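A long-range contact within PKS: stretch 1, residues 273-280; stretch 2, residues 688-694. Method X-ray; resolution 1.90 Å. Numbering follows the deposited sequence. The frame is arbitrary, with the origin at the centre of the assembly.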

# COMPACT_ATOMS: atom_id res chain seq x y z
N ALA A 273 -19.79 -8.83 18.04
CA ALA A 273 -20.98 -9.56 17.58
C ALA A 273 -20.67 -11.02 17.30
O ALA A 273 -21.49 -11.89 17.55
CB ALA A 273 -21.54 -8.90 16.35
N ASP A 274 -19.48 -11.30 16.78
CA ASP A 274 -19.10 -12.66 16.42
C ASP A 274 -18.53 -13.43 17.60
O ASP A 274 -18.32 -14.65 17.51
CB ASP A 274 -18.08 -12.66 15.28
CG ASP A 274 -18.65 -12.09 13.99
OD1 ASP A 274 -19.89 -11.98 13.90
OD2 ASP A 274 -17.85 -11.77 13.08
N GLY A 275 -18.27 -12.73 18.70
CA GLY A 275 -17.75 -13.38 19.89
C GLY A 275 -16.24 -13.59 19.89
O GLY A 275 -15.75 -14.44 20.65
N ASP A 276 -15.51 -12.84 19.07
CA ASP A 276 -14.05 -12.98 19.01
C ASP A 276 -13.36 -12.49 20.29
O ASP A 276 -13.90 -11.68 21.03
CB ASP A 276 -13.48 -12.22 17.81
CG ASP A 276 -14.07 -12.65 16.49
OD1 ASP A 276 -14.45 -13.83 16.34
OD2 ASP A 276 -14.17 -11.79 15.59
N THR A 277 -12.15 -12.97 20.54
CA THR A 277 -11.31 -12.37 21.57
C THR A 277 -10.75 -11.04 21.06
O THR A 277 -10.15 -10.98 19.99
CB THR A 277 -10.16 -13.30 21.95
OG1 THR A 277 -10.70 -14.46 22.60
CG2 THR A 277 -9.19 -12.61 22.90
N VAL A 278 -10.99 -9.96 21.81
CA VAL A 278 -10.41 -8.65 21.47
C VAL A 278 -9.18 -8.43 22.35
O VAL A 278 -9.27 -8.39 23.58
CB VAL A 278 -11.45 -7.52 21.67
CG1 VAL A 278 -10.87 -6.16 21.29
CG2 VAL A 278 -12.70 -7.80 20.83
N HIS A 279 -8.02 -8.34 21.73
CA HIS A 279 -6.76 -8.16 22.45
C HIS A 279 -6.51 -6.68 22.77
O HIS A 279 -5.91 -6.33 23.79
CB HIS A 279 -5.60 -8.73 21.64
CG HIS A 279 -5.63 -10.22 21.51
ND1 HIS A 279 -6.51 -10.87 20.67
CD2 HIS A 279 -4.91 -11.18 22.13
CE1 HIS A 279 -6.32 -12.18 20.78
NE2 HIS A 279 -5.35 -12.39 21.64
N ALA A 280 -7.00 -5.82 21.89
CA ALA A 280 -6.88 -4.38 22.07
C ALA A 280 -7.71 -3.70 20.99
O ALA A 280 -8.16 -4.38 20.06
CB ALA A 280 -5.42 -3.95 21.98
N PRO A 688 -23.90 -19.51 20.73
CA PRO A 688 -22.92 -18.45 20.50
C PRO A 688 -21.50 -19.02 20.52
O PRO A 688 -21.13 -19.74 21.44
CB PRO A 688 -23.15 -17.49 21.66
CG PRO A 688 -23.71 -18.34 22.74
CD PRO A 688 -24.54 -19.38 22.05
N VAL A 689 -20.73 -18.69 19.49
CA VAL A 689 -19.35 -19.13 19.39
C VAL A 689 -18.43 -18.10 20.04
O VAL A 689 -18.62 -16.90 19.88
CB VAL A 689 -18.96 -19.33 17.91
CG1 VAL A 689 -17.48 -19.61 17.77
CG2 VAL A 689 -19.79 -20.45 17.29
N ARG A 690 -17.45 -18.57 20.81
CA ARG A 690 -16.41 -17.71 21.36
C ARG A 690 -15.04 -18.23 20.96
O ARG A 690 -14.64 -19.31 21.39
CB ARG A 690 -16.52 -17.63 22.88
CG ARG A 690 -17.80 -17.02 23.38
CD ARG A 690 -17.76 -15.50 23.31
NE ARG A 690 -18.96 -14.92 23.91
CZ ARG A 690 -20.13 -14.80 23.29
NH1 ARG A 690 -21.16 -14.26 23.93
NH2 ARG A 690 -20.27 -15.21 22.04
N ARG A 691 -14.34 -17.49 20.12
CA ARG A 691 -12.99 -17.87 19.71
C ARG A 691 -11.96 -17.41 20.73
O ARG A 691 -11.99 -16.26 21.17
CB ARG A 691 -12.67 -17.28 18.33
CG ARG A 691 -13.37 -17.99 17.23
CD ARG A 691 -13.25 -17.24 15.94
NE ARG A 691 -13.74 -18.03 14.82
CZ ARG A 691 -15.02 -18.17 14.51
NH1 ARG A 691 -15.97 -17.59 15.25
NH2 ARG A 691 -15.36 -18.90 13.46
N VAL A 692 -11.04 -18.30 21.11
CA VAL A 692 -10.04 -17.96 22.14
C VAL A 692 -8.65 -18.41 21.71
O VAL A 692 -8.52 -19.38 20.96
CB VAL A 692 -10.39 -18.61 23.50
CG1 VAL A 692 -11.75 -18.12 24.00
CG2 VAL A 692 -10.41 -20.15 23.39
N PRO A 693 -7.61 -17.72 22.21
CA PRO A 693 -6.23 -18.12 21.90
C PRO A 693 -5.88 -19.52 22.39
O PRO A 693 -6.02 -19.79 23.58
CB PRO A 693 -5.38 -17.06 22.62
CG PRO A 693 -6.28 -15.91 22.81
CD PRO A 693 -7.65 -16.49 23.02
N LEU A 694 -5.43 -20.38 21.49
CA LEU A 694 -4.94 -21.71 21.85
C LEU A 694 -3.59 -21.88 21.16
O LEU A 694 -3.24 -21.05 20.32
CB LEU A 694 -5.91 -22.80 21.42
CG LEU A 694 -7.30 -22.74 22.05
CD1 LEU A 694 -8.23 -23.68 21.34
CD2 LEU A 694 -7.22 -23.10 23.52
O HOH W 1 -15.83 -15.96 17.53
O HOH W 2 -18.97 -16.31 15.56
O HOH W 3 -13.89 -15.05 22.87

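How do two segments more than four hundred residues apart lie against each other? They run side by side in nearly the same direction, their touching parts only 20° apart, with Gly275 CA 4.8 Å from Arg690 CA and Asp276 CA 5.1 Å from Arg691 CA. The spacing resembles that of neighbouring strands, yet the second stretch has no regular secondary structure and the first is a helix end followed by loop. Direct backbone bonding is correspondingly sparse: Arg691 N gives a weak hydrogen bond to Gly275 O at 3.4 Å, and the same carbonyl oxygen receives a CA-H...O contact from Arg690 CA, also at 3.4 Å.

Why does glycine sit where the CA atoms come closest? Gly275 ends the helix in a Schellman motif with phi near 84° and psi near 20°, angles at which a CB would be jammed against the carbonyl oxygen of the residue before. The neighbouring stretch leaves no room either: an ideal CB would lie 2.2 Å from Val689 O and 2.7 Å from Arg690 NH2, both clashes. Those two atoms are themselves joined, since Arg690 NH2 donates to Val689 O at 3.2 Å, folding the arginine side chain back over its own stretch and beside the glycine.

What fills the gaps that direct bonds leave? Water does much of the work. Asp274 O and Val689 O stand 3.3 Å apart, but both are acceptors and cannot bond to each other. Water 1 instead donates to Asp274 O and Asp276 OD1, each at 2.8 Å, and accepts from Arg691 NH1 at 2.8 Å, so one molecule links a carbonyl, a carboxylate and a guanidinium. The opposite charges are close without forming a salt bridge, Asp276 OD1 lying 4.2 Å from Arg691 NH1. Farther along, water 3 donates to Gly275 O at 3.0 Å and to Arg691 O at 2.8 Å, tying the two backbones together.

Which side chains complete the contact? Thr277 points toward the second stretch, and its m rotamer places OG1 2.6 Å from Arg691 O, to which the hydroxyl donates a short hydrogen bond. This is the strongest-looking direct link, using a carbonyl that water 3 also reaches. Beyond it the chemistry turns largely to van der Waals packing: Pro693, also directed toward its partner, brings CD to 3.7 Å from Thr277 OG1 and CG to 3.8 Å from His279 NE2, meeting the imidazole obliquely.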